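PT26-6P (Thermococcus sp., PDB 2WB7) is of unknown function but is encoded by a family of mobile genetic elements of Euryarchaea and is built from three domains with novel folds. Local coordinates at residues 6-10 with 11-15; 145-148 with 149-153; 270-273 with 274-278. All coordinates share one frame; numbering follows the deposited sequence.

Contact 1: residues 6-10 with 11-15; sequences NDDDI and DDVKK
The carbonyl oxygen of Ile10 is gripped by two backbone amides of the following turn. Lys14 N bonds to Ile10 O at 3.2 Å, lying in the carbonyl plane with a C=O...N angle of 159°, whereas Val13 N, 2.8 Å from Ile10 O, makes a bent and weak bond. This grip folds the chain back, and Val13 fills the inside of the bend. Its CG1 stands opposite its own backbone N, which leaves CG2 turned toward the preceding residues, 3.5 Å from Asp7 O and 3.7 Å from Ile10 CB. Lys14 runs beside the same backbone: its CE passes 3.7 Å from Asp8 O, and bends at chi3 (-130°) and chi4 help bring its amine back to Asp11. There Lys14 NZ forms a salt bridge of 3.0 Å with Asp11 OD2, arriving from above the carboxylate, 66° out of its plane. Lys15 NZ reaches Asp11 OD1 as a long ion pair, so both oxygens of this carboxylate face a lysine. Three other acids reach lysines of the helical domain: Asp7 pairs with Lys482 and Lys483, and also with Lys241, Asp9 shares Lys483, and Asp12 meets Lys512 and Tyr516. The arrangement is that of a type I beta turn, Asp7 to Ile10, followed after Asp11 and Asp12 by a short 3-10 segment at residues 13-15.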
ATOM      1  N   ASN A   6      -3.913  31.896  11.169  1.00 47.00           N
ATOM      2  CA  ASN A   6      -4.434  30.864  10.270  1.00 46.91           C
ATOM      3  C   ASN A   6      -3.590  29.608  10.175  1.00 46.43           C
ATOM      4  O   ASN A   6      -4.066  28.564   9.737  1.00 46.46           O
ATOM      5  CB  ASN A   6      -4.580  31.434   8.868  1.00 47.15           C
ATOM      6  CG  ASN A   6      -5.900  32.125   8.670  1.00 49.28           C
ATOM      7  OD1 ASN A   6      -6.318  32.953   9.491  1.00 50.76           O
ATOM      8  ND2 ASN A   6      -6.583  31.781   7.580  1.00 51.82           N
ATOM      9  N   ASP A   7      -2.323  29.722  10.545  1.00 46.01           N
ATOM     10  CA  ASP A   7      -1.404  28.610  10.423  1.00 45.38           C
ATOM     11  C   ASP A   7      -1.234  28.185   8.964  1.00 45.47           C
ATOM     12  O   ASP A   7      -1.146  27.008   8.658  1.00 45.08           O
ATOM     13  CB  ASP A   7      -1.889  27.461  11.290  1.00 45.08           C
ATOM     14  CG  ASP A   7      -2.270  27.921  12.682  1.00 44.78           C
ATOM     15  OD1 ASP A   7      -1.367  28.271  13.471  1.00 44.43           O
ATOM     16  OD2 ASP A   7      -3.478  27.946  12.987  1.00 44.18           O
ATOM     17  N   ASP A   8      -1.163  29.166   8.069  1.00 45.89           N
ATOM     18  CA  ASP A   8      -0.840  28.919   6.669  1.00 46.35           C
ATOM     19  C   ASP A   8       0.608  28.480   6.484  1.00 46.19           C
ATOM     20  O   ASP A   8       1.040  28.209   5.374  1.00 46.40           O
ATOM     21  CB  ASP A   8      -1.097  30.171   5.840  1.00 46.57           C
ATOM     22  CG  ASP A   8      -2.579  30.448   5.650  1.00 48.73           C
ATOM     23  OD1 ASP A   8      -3.290  29.506   5.226  1.00 51.46           O
ATOM     24  OD2 ASP A   8      -3.035  31.597   5.914  1.00 50.66           O
ATOM     25  N   ASP A   9       1.369  28.419   7.565  1.00 46.03           N
ATOM     26  CA  ASP A   9       2.746  27.955   7.457  1.00 45.79           C
ATOM     27  C   ASP A   9       2.841  26.457   7.700  1.00 45.89           C
ATOM     28  O   ASP A   9       3.893  25.856   7.500  1.00 46.10           O
ATOM     29  CB  ASP A   9       3.681  28.724   8.403  1.00 45.52           C
ATOM     30  CG  ASP A   9       3.252  28.650   9.873  1.00 44.66           C
ATOM     31  OD1 ASP A   9       4.146  28.600  10.732  1.00 43.61           O
ATOM     32  OD2 ASP A   9       2.041  28.669  10.187  1.00 42.97           O
ATOM     33  N   ILE A  10       1.740  25.854   8.129  1.00 45.97           N
ATOM     34  CA  ILE A  10       1.721  24.413   8.352  1.00 46.06           C
ATOM     35  C   ILE A  10       1.691  23.688   7.010  1.00 46.92           C
ATOM     36  O   ILE A  10       0.803  23.905   6.181  1.00 46.62           O
ATOM     37  CB  ILE A  10       0.525  23.972   9.216  1.00 45.64           C
ATOM     38  CG1 ILE A  10       0.602  24.652  10.585  1.00 45.48           C
ATOM     39  CG2 ILE A  10       0.488  22.457   9.336  1.00 44.20           C
ATOM     40  CD1 ILE A  10      -0.521  24.311  11.526  1.00 44.77           C
ATOM     41  N   ASP A  11       2.670  22.823   6.800  1.00 47.93           N
ATOM     42  CA  ASP A  11       2.805  22.167   5.518  1.00 48.84           C
ATOM     43  C   ASP A  11       1.574  21.363   5.139  1.00 48.68           C
ATOM     44  O   ASP A  11       1.221  21.261   3.973  1.00 48.58           O
ATOM     45  CB  ASP A  11       4.046  21.298   5.513  1.00 49.24           C
ATOM     46  CG  ASP A  11       4.861  21.535   4.298  1.00 51.82           C
ATOM     47  OD1 ASP A  11       4.532  20.913   3.267  1.00 55.35           O
ATOM     48  OD2 ASP A  11       5.783  22.390   4.351  1.00 54.38           O
ATOM     49  N   ASP A  12       0.919  20.792   6.135  1.00 49.03           N
ATOM     50  CA  ASP A  12      -0.297  20.048   5.893  1.00 49.37           C
ATOM     51  C   ASP A  12      -1.365  20.973   5.338  1.00 49.14           C
ATOM     52  O   ASP A  12      -2.120  20.586   4.466  1.00 49.22           O
ATOM     53  CB  ASP A  12      -0.784  19.396   7.180  1.00 49.69           C
ATOM     54  CG  ASP A  12       0.228  18.435   7.765  1.00 51.55           C
ATOM     55  OD1 ASP A  12       0.450  18.476   8.999  1.00 52.67           O
ATOM     56  OD2 ASP A  12       0.800  17.631   6.989  1.00 54.57           O
ATOM     57  N   VAL A  13      -1.405  22.204   5.828  1.00 49.06           N
ATOM     58  CA  VAL A  13      -2.417  23.152   5.393  1.00 49.09           C
ATOM     59  C   VAL A  13      -2.180  23.532   3.937  1.00 49.50           C
ATOM     60  O   VAL A  13      -3.131  23.739   3.187  1.00 49.70           O
ATOM     61  CB  VAL A  13      -2.452  24.424   6.295  1.00 48.99           C
ATOM     62  CG1 VAL A  13      -3.413  25.463   5.744  1.00 48.10           C
ATOM     63  CG2 VAL A  13      -2.836  24.055   7.723  1.00 48.39           C
ATOM     64  N   LYS A  14      -0.914  23.617   3.538  1.00 49.66           N
ATOM     65  CA  LYS A  14      -0.595  23.995   2.170  1.00 49.89           C
ATOM     66  C   LYS A  14      -0.914  22.884   1.193  1.00 50.01           C
ATOM     67  O   LYS A  14      -0.716  23.040   0.003  1.00 50.31           O
ATOM     68  CB  LYS A  14       0.878  24.363   2.022  1.00 50.00           C
ATOM     69  CG  LYS A  14       1.321  25.558   2.835  1.00 50.09           C
ATOM     70  CD  LYS A  14       2.762  25.864   2.511  1.00 51.50           C
ATOM     71  CE  LYS A  14       3.607  26.025   3.765  1.00 52.40           C
ATOM     72  NZ  LYS A  14       4.880  25.221   3.689  1.00 52.11           N
ATOM     73  N   LYS A  15      -1.396  21.753   1.684  1.00 50.09           N
ATOM     74  CA  LYS A  15      -1.681  20.650   0.773  1.00 50.05           C
ATOM     75  C   LYS A  15      -3.172  20.442   0.588  1.00 49.62           C
ATOM     76  O   LYS A  15      -3.600  19.646  -0.244  1.00 49.44           O
ATOM     77  CB  LYS A  15      -1.007  19.367   1.249  1.00 50.12           C
ATOM     78  CG  LYS A  15       0.508  19.463   1.216  1.00 51.79           C
ATOM     79  CD  LYS A  15       1.161  18.209   1.779  1.00 53.58           C
ATOM     80  CE  LYS A  15       2.550  18.516   2.347  1.00 54.96           C
ATOM     81  NZ  LYS A  15       3.130  17.369   3.101  1.00 55.94           N
TER

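Contact 2: residues 145-148 with 149-153; sequences GQIS and RELYD
An N-cap starts helix 149-157: the hydroxyl oxygen of Ser148 accepts the amide of Leu151, with Leu151 N 3.1 Å from Ser148 OG and the N-H...O angle almost straight at 171°. The chi1 of Ser148, 62°, places OG between its backbone N and carbonyl carbon, facing the first turn of the helix, whose early amides have no preceding helical carbonyls to bond to. The carbonyl of the same residue begins the regular ladder, Tyr152 N bonding to Ser148 O at 3.0 Å with the donor tilted from the carbonyl plane. Tyr152 CB also lies against that oxygen. Glu150 curls back over the cap through a bend at chi2, bringing its OE2 to 3.3 Å from Ser148 CB; a carboxylate at this end of a helix would probably be favoured by the helix dipole.

The cap closes the short link from helix 135-144. Gly145, the first residue after that helix, has positive phi, and four residues separate the two helices. Inside this bend Ile147 CG2 meets Leu151 CD2 at 4.2 Å; Leu151 further rests on Ala141 of the preceding helix, and Ile147 on Val309 and Leu311 of strand 301-314. Arg149 NE, at the start of the helix, forms a salt bridge with Asp153 OD1, four residues on, at 3.1 Å, met on the syn side and 20° out of the carboxylate plane. Arg149 NH1 bonds to the carbonyl oxygens of Gly317 and Gly501, and NH2 has a long, weak ion pair with Glu504. Asp153 OD1 also lies in plane at the edge of the Tyr152 ring, whose hydroxyl bonds to Glu378 and whose ring packs edge-to-face with Trp156.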
ATOM      1  N   GLY A 145     -18.224  -8.011   7.152  1.00 39.51           N
ATOM      2  CA  GLY A 145     -17.909  -6.761   7.830  1.00 39.91           C
ATOM      3  C   GLY A 145     -17.351  -7.001   9.227  1.00 40.20           C
ATOM      4  O   GLY A 145     -16.874  -6.078   9.883  1.00 40.22           O
ATOM      5  N   GLN A 146     -17.396  -8.246   9.688  1.00 40.49           N
ATOM      6  CA  GLN A 146     -16.821  -8.583  10.985  1.00 41.03           C
ATOM      7  C   GLN A 146     -15.296  -8.559  10.939  1.00 41.19           C
ATOM      8  O   GLN A 146     -14.674  -9.452  10.347  1.00 41.67           O
ATOM      9  CB  GLN A 146     -17.282  -9.966  11.402  1.00 40.82           C
ATOM     10  CG  GLN A 146     -18.748 -10.171  11.223  1.00 43.28           C
ATOM     11  CD  GLN A 146     -19.143 -11.644  11.308  1.00 47.85           C
ATOM     12  OE1 GLN A 146     -18.318 -12.503  11.654  1.00 49.11           O
ATOM     13  NE2 GLN A 146     -20.405 -11.945  10.977  1.00 48.04           N
ATOM     14  N   ILE A 147     -14.700  -7.545  11.564  1.00 41.13           N
ATOM     15  CA  ILE A 147     -13.248  -7.391  11.588  1.00 41.28           C
ATOM     16  C   ILE A 147     -12.770  -7.198  13.008  1.00 41.80           C
ATOM     17  O   ILE A 147     -13.032  -6.169  13.608  1.00 42.55           O
ATOM     18  CB  ILE A 147     -12.785  -6.167  10.791  1.00 41.21           C
ATOM     19  CG1 ILE A 147     -13.407  -6.175   9.390  1.00 41.10           C
ATOM     20  CG2 ILE A 147     -11.266  -6.110  10.734  1.00 40.23           C
ATOM     21  CD1 ILE A 147     -13.296  -4.856   8.690  1.00 40.66           C
ATOM     22  N   SER A 148     -12.063  -8.186  13.541  1.00 42.06           N
ATOM     23  CA  SER A 148     -11.581  -8.154  14.903  1.00 41.87           C
ATOM     24  C   SER A 148     -10.192  -7.572  14.937  1.00 42.12           C
ATOM     25  O   SER A 148      -9.547  -7.418  13.902  1.00 42.18           O
ATOM     26  CB  SER A 148     -11.518  -9.576  15.452  1.00 42.16           C
ATOM     27  OG  SER A 148     -10.609 -10.373  14.705  1.00 41.59           O
ATOM     28  N   ARG A 149      -9.730  -7.243  16.133  1.00 42.27           N
ATOM     29  CA  ARG A 149      -8.368  -6.804  16.300  1.00 42.11           C
ATOM     30  C   ARG A 149      -7.428  -7.946  15.895  1.00 42.22           C
ATOM     31  O   ARG A 149      -6.278  -7.717  15.506  1.00 42.11           O
ATOM     32  CB  ARG A 149      -8.144  -6.415  17.758  1.00 42.00           C
ATOM     33  CG  ARG A 149      -6.777  -5.840  18.032  1.00 42.24           C
ATOM     34  CD  ARG A 149      -6.610  -4.495  17.337  1.00 42.94           C
ATOM     35  NE  ARG A 149      -5.237  -4.017  17.384  1.00 42.80           N
ATOM     36  CZ  ARG A 149      -4.783  -3.180  18.309  1.00 45.37           C
ATOM     37  NH1 ARG A 149      -5.603  -2.739  19.256  1.00 46.00           N
ATOM     38  NH2 ARG A 149      -3.516  -2.785  18.297  1.00 46.40           N
ATOM     39  N   GLU A 150      -7.917  -9.178  16.014  1.00 42.22           N
ATOM     40  CA  GLU A 150      -7.111 -10.359  15.709  1.00 42.35           C
ATOM     41  C   GLU A 150      -6.755 -10.385  14.233  1.00 41.70           C
ATOM     42  O   GLU A 150      -5.581 -10.390  13.864  1.00 41.92           O
ATOM     43  CB  GLU A 150      -7.873 -11.639  16.064  1.00 43.05           C
ATOM     44  CG  GLU A 150      -7.995 -11.932  17.577  1.00 46.79           C
ATOM     45  CD  GLU A 150      -8.666 -10.792  18.383  1.00 51.48           C
ATOM     46  OE1 GLU A 150      -7.974 -10.187  19.251  1.00 52.53           O
ATOM     47  OE2 GLU A 150      -9.876 -10.508  18.152  1.00 51.95           O
ATOM     48  N   LEU A 151      -7.784 -10.431  13.392  1.00 40.73           N
ATOM     49  CA  LEU A 151      -7.620 -10.377  11.947  1.00 39.78           C
ATOM     50  C   LEU A 151      -6.801  -9.151  11.571  1.00 39.28           C
ATOM     51  O   LEU A 151      -5.900  -9.199  10.730  1.00 38.74           O
ATOM     52  CB  LEU A 151      -8.991 -10.290  11.274  1.00 39.64           C
ATOM     53  CG  LEU A 151      -8.949 -10.046   9.767  1.00 39.15           C
ATOM     54  CD1 LEU A 151      -8.195 -11.185   9.117  1.00 39.43           C
ATOM     55  CD2 LEU A 151     -10.341  -9.927   9.183  1.00 38.25           C
ATOM     56  N   TYR A 152      -7.133  -8.047  12.216  1.00 38.96           N
ATOM     57  CA  TYR A 152      -6.578  -6.762  11.864  1.00 38.78           C
ATOM     58  C   TYR A 152      -5.068  -6.775  11.997  1.00 39.51           C
ATOM     59  O   TYR A 152      -4.361  -6.342  11.093  1.00 39.66           O
ATOM     60  CB  TYR A 152      -7.169  -5.681  12.755  1.00 38.41           C
ATOM     61  CG  TYR A 152      -6.484  -4.371  12.560  1.00 37.06           C
ATOM     62  CD1 TYR A 152      -6.973  -3.444  11.641  1.00 35.89           C
ATOM     63  CD2 TYR A 152      -5.317  -4.064  13.261  1.00 35.64           C
ATOM     64  CE1 TYR A 152      -6.327  -2.239  11.440  1.00 35.41           C
ATOM     65  CE2 TYR A 152      -4.663  -2.866  13.065  1.00 34.81           C
ATOM     66  CZ  TYR A 152      -5.170  -1.965  12.156  1.00 35.71           C
ATOM     67  OH  TYR A 152      -4.514  -0.782  11.968  1.00 38.13           O
ATOM     68  N   ASP A 153      -4.574  -7.266  13.131  1.00 40.24           N
ATOM     69  CA  ASP A 153      -3.142  -7.370  13.367  1.00 41.16           C
ATOM     70  C   ASP A 153      -2.570  -8.338  12.362  1.00 41.44           C
ATOM     71  O   ASP A 153      -1.488  -8.142  11.822  1.00 41.44           O
ATOM     72  CB  ASP A 153      -2.860  -7.942  14.757  1.00 41.65           C
ATOM     73  CG  ASP A 153      -3.368  -7.055  15.883  1.00 43.58           C
ATOM     74  OD1 ASP A 153      -3.380  -5.811  15.703  1.00 46.48           O
ATOM     75  OD2 ASP A 153      -3.727  -7.605  16.957  1.00 43.63           O
TER

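Contact 3: residues 270-273 with 274-278; sequences TAAS and PVHVL
Among polar approaches, Ser273 O and His276 NE2 lie 2.9 Å apart, the oxygen standing oblique to the imidazole. The His276 ring is brought back over the bend by its torsions: CG lies beside the backbone N, opposite the carbonyl carbon (chi1 -55°), and chi2 of -88° turns the ring so that NE2 and CE1 reach back to the end of the strand. The other ring nitrogen, ND1, is hydrogen-bonded to the hydroxyl of Tyr344, which helps fix the rotation of the ring. Ser273 sends its own hydroxyl away from the histidine, OG bonding to Met283 N.

Apolar contact is slighter. Ala272 CB sits at the edge of the His276 ring, near its plane and 4.4 Å from His276 CE1. At the corner itself the buried proline ring of Pro274 packs on Leu238 and on Val253 of strand 253-261.

The bend thus leaves the end of strand 266-272, which runs between strands 253-261 and 281-290 in the antiparallel sheet of the second immunoglobulin-like domain, and His276 leans on Ala282 of strand 281-290.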
ATOM      1  N   THR A 270      -6.209   7.147  -1.129  1.00 31.96           N
ATOM      2  CA  THR A 270      -7.147   7.726  -0.167  1.00 31.64           C
ATOM      3  C   THR A 270      -7.037   9.232  -0.145  1.00 31.34           C
ATOM      4  O   THR A 270      -5.955   9.785   0.053  1.00 32.14           O
ATOM      5  CB  THR A 270      -6.895   7.243   1.286  1.00 31.99           C
ATOM      6  OG1 THR A 270      -7.088   5.824   1.390  1.00 32.61           O
ATOM      7  CG2 THR A 270      -7.864   7.923   2.215  1.00 31.10           C
ATOM      8  N   ALA A 271      -8.156   9.910  -0.350  1.00 30.71           N
ATOM      9  CA  ALA A 271      -8.227  11.320  -0.037  1.00 29.90           C
ATOM     10  C   ALA A 271      -9.267  11.465   1.062  1.00 29.84           C
ATOM     11  O   ALA A 271     -10.306  10.804   1.030  1.00 29.54           O
ATOM     12  CB  ALA A 271      -8.613  12.109  -1.245  1.00 29.53           C
ATOM     13  N   ALA A 272      -8.987  12.313   2.046  1.00 29.71           N
ATOM     14  CA  ALA A 272      -9.940  12.532   3.123  1.00 29.67           C
ATOM     15  C   ALA A 272      -9.893  13.983   3.609  1.00 29.93           C
ATOM     16  O   ALA A 272      -9.109  14.778   3.091  1.00 29.44           O
ATOM     17  CB  ALA A 272      -9.661  11.570   4.248  1.00 28.87           C
ATOM     18  N   SER A 273     -10.756  14.328   4.575  1.00 30.38           N
ATOM     19  CA  SER A 273     -10.664  15.606   5.276  1.00 30.88           C
ATOM     20  C   SER A 273      -9.401  15.594   6.087  1.00 31.04           C
ATOM     21  O   SER A 273      -8.960  14.531   6.522  1.00 31.71           O
ATOM     22  CB  SER A 273     -11.820  15.778   6.248  1.00 30.87           C
ATOM     23  OG  SER A 273     -13.021  15.311   5.686  1.00 33.13           O
ATOM     24  N   PRO A 274      -8.806  16.768   6.315  1.00 31.14           N
ATOM     25  CA  PRO A 274      -7.532  16.804   7.064  1.00 31.22           C
ATOM     26  C   PRO A 274      -7.660  16.841   8.615  1.00 31.22           C
ATOM     27  O   PRO A 274      -6.644  16.861   9.323  1.00 30.69           O
ATOM     28  CB  PRO A 274      -6.857  18.089   6.544  1.00 31.27           C
ATOM     29  CG  PRO A 274      -7.921  18.802   5.648  1.00 31.16           C
ATOM     30  CD  PRO A 274      -9.217  18.096   5.830  1.00 30.83           C
ATOM     31  N   VAL A 275      -8.894  16.866   9.124  1.00 31.41           N
ATOM     32  CA  VAL A 275      -9.139  16.941  10.565  1.00 31.63           C
ATOM     33  C   VAL A 275     -10.014  15.792  11.020  1.00 32.00           C
ATOM     34  O   VAL A 275     -11.056  15.522  10.418  1.00 32.07           O
ATOM     35  CB  VAL A 275      -9.895  18.202  10.933  1.00 31.25           C
ATOM     36  CG1 VAL A 275      -9.588  18.568  12.333  1.00 31.72           C
ATOM     37  CG2 VAL A 275      -9.490  19.306  10.039  1.00 32.02           C
ATOM     38  N   HIS A 276      -9.598  15.129  12.099  1.00 32.28           N
ATOM     39  CA  HIS A 276     -10.304  13.960  12.625  1.00 32.19           C
ATOM     40  C   HIS A 276     -10.353  14.055  14.132  1.00 32.31           C
ATOM     41  O   HIS A 276      -9.351  13.846  14.802  1.00 32.25           O
ATOM     42  CB  HIS A 276      -9.574  12.685  12.208  1.00 31.97           C
ATOM     43  CG  HIS A 276      -9.375  12.572  10.727  1.00 32.16           C
ATOM     44  ND1 HIS A 276     -10.316  12.008   9.891  1.00 32.06           N
ATOM     45  CD2 HIS A 276      -8.356  12.970   9.926  1.00 31.49           C
ATOM     46  CE1 HIS A 276      -9.877  12.048   8.644  1.00 31.07           C
ATOM     47  NE2 HIS A 276      -8.690  12.626   8.639  1.00 30.73           N
ATOM     48  N   VAL A 277     -11.519  14.397  14.665  1.00 32.64           N
ATOM     49  CA  VAL A 277     -11.665  14.609  16.101  1.00 32.61           C
ATOM     50  C   VAL A 277     -12.844  13.807  16.592  1.00 32.72           C
ATOM     51  O   VAL A 277     -13.805  13.619  15.854  1.00 33.09           O
ATOM     52  CB  VAL A 277     -11.930  16.094  16.432  1.00 32.61           C
ATOM     53  CG1 VAL A 277     -11.800  16.321  17.919  1.00 32.22           C
ATOM     54  CG2 VAL A 277     -10.974  17.000  15.666  1.00 31.83           C
ATOM     55  N   LEU A 278     -12.782  13.340  17.836  1.00 32.82           N
ATOM     56  CA  LEU A 278     -13.917  12.623  18.426  1.00 32.96           C
ATOM     57  C   LEU A 278     -15.175  13.490  18.390  1.00 33.33           C
ATOM     58  O   LEU A 278     -15.105  14.714  18.516  1.00 33.27           O
ATOM     59  CB  LEU A 278     -13.625  12.178  19.863  1.00 32.62           C
ATOM     60  CG  LEU A 278     -12.649  11.012  20.061  1.00 32.58           C
ATOM     61  CD1 LEU A 278     -12.467  10.673  21.531  1.00 30.37           C
ATOM     62  CD2 LEU A 278     -13.085   9.771  19.267  1.00 32.07           C
TER

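Along the chain the three contacts come in series, and each belongs to a different part of the molecule. Contact 1, near the N-terminus, lies against helices 471-499 and 503-523 of the helical domain; contact 2 starts a helix within the first immunoglobulin-like range, and contact 3 leaves a strand of the second. Contacts 1 and 3 are neighbours, their centres 15 Å apart and nearest atoms about 6 Å, and both meet residues 237-241, probably helping to join the helical and second immunoglobulin-like domains. Contact 2, its centre 35 Å from that of contact 1 and 22 Å from that of contact 3, ties the first range to strands 301-314 and 319-331 of the eight-stranded sheet that holds strand 266-272.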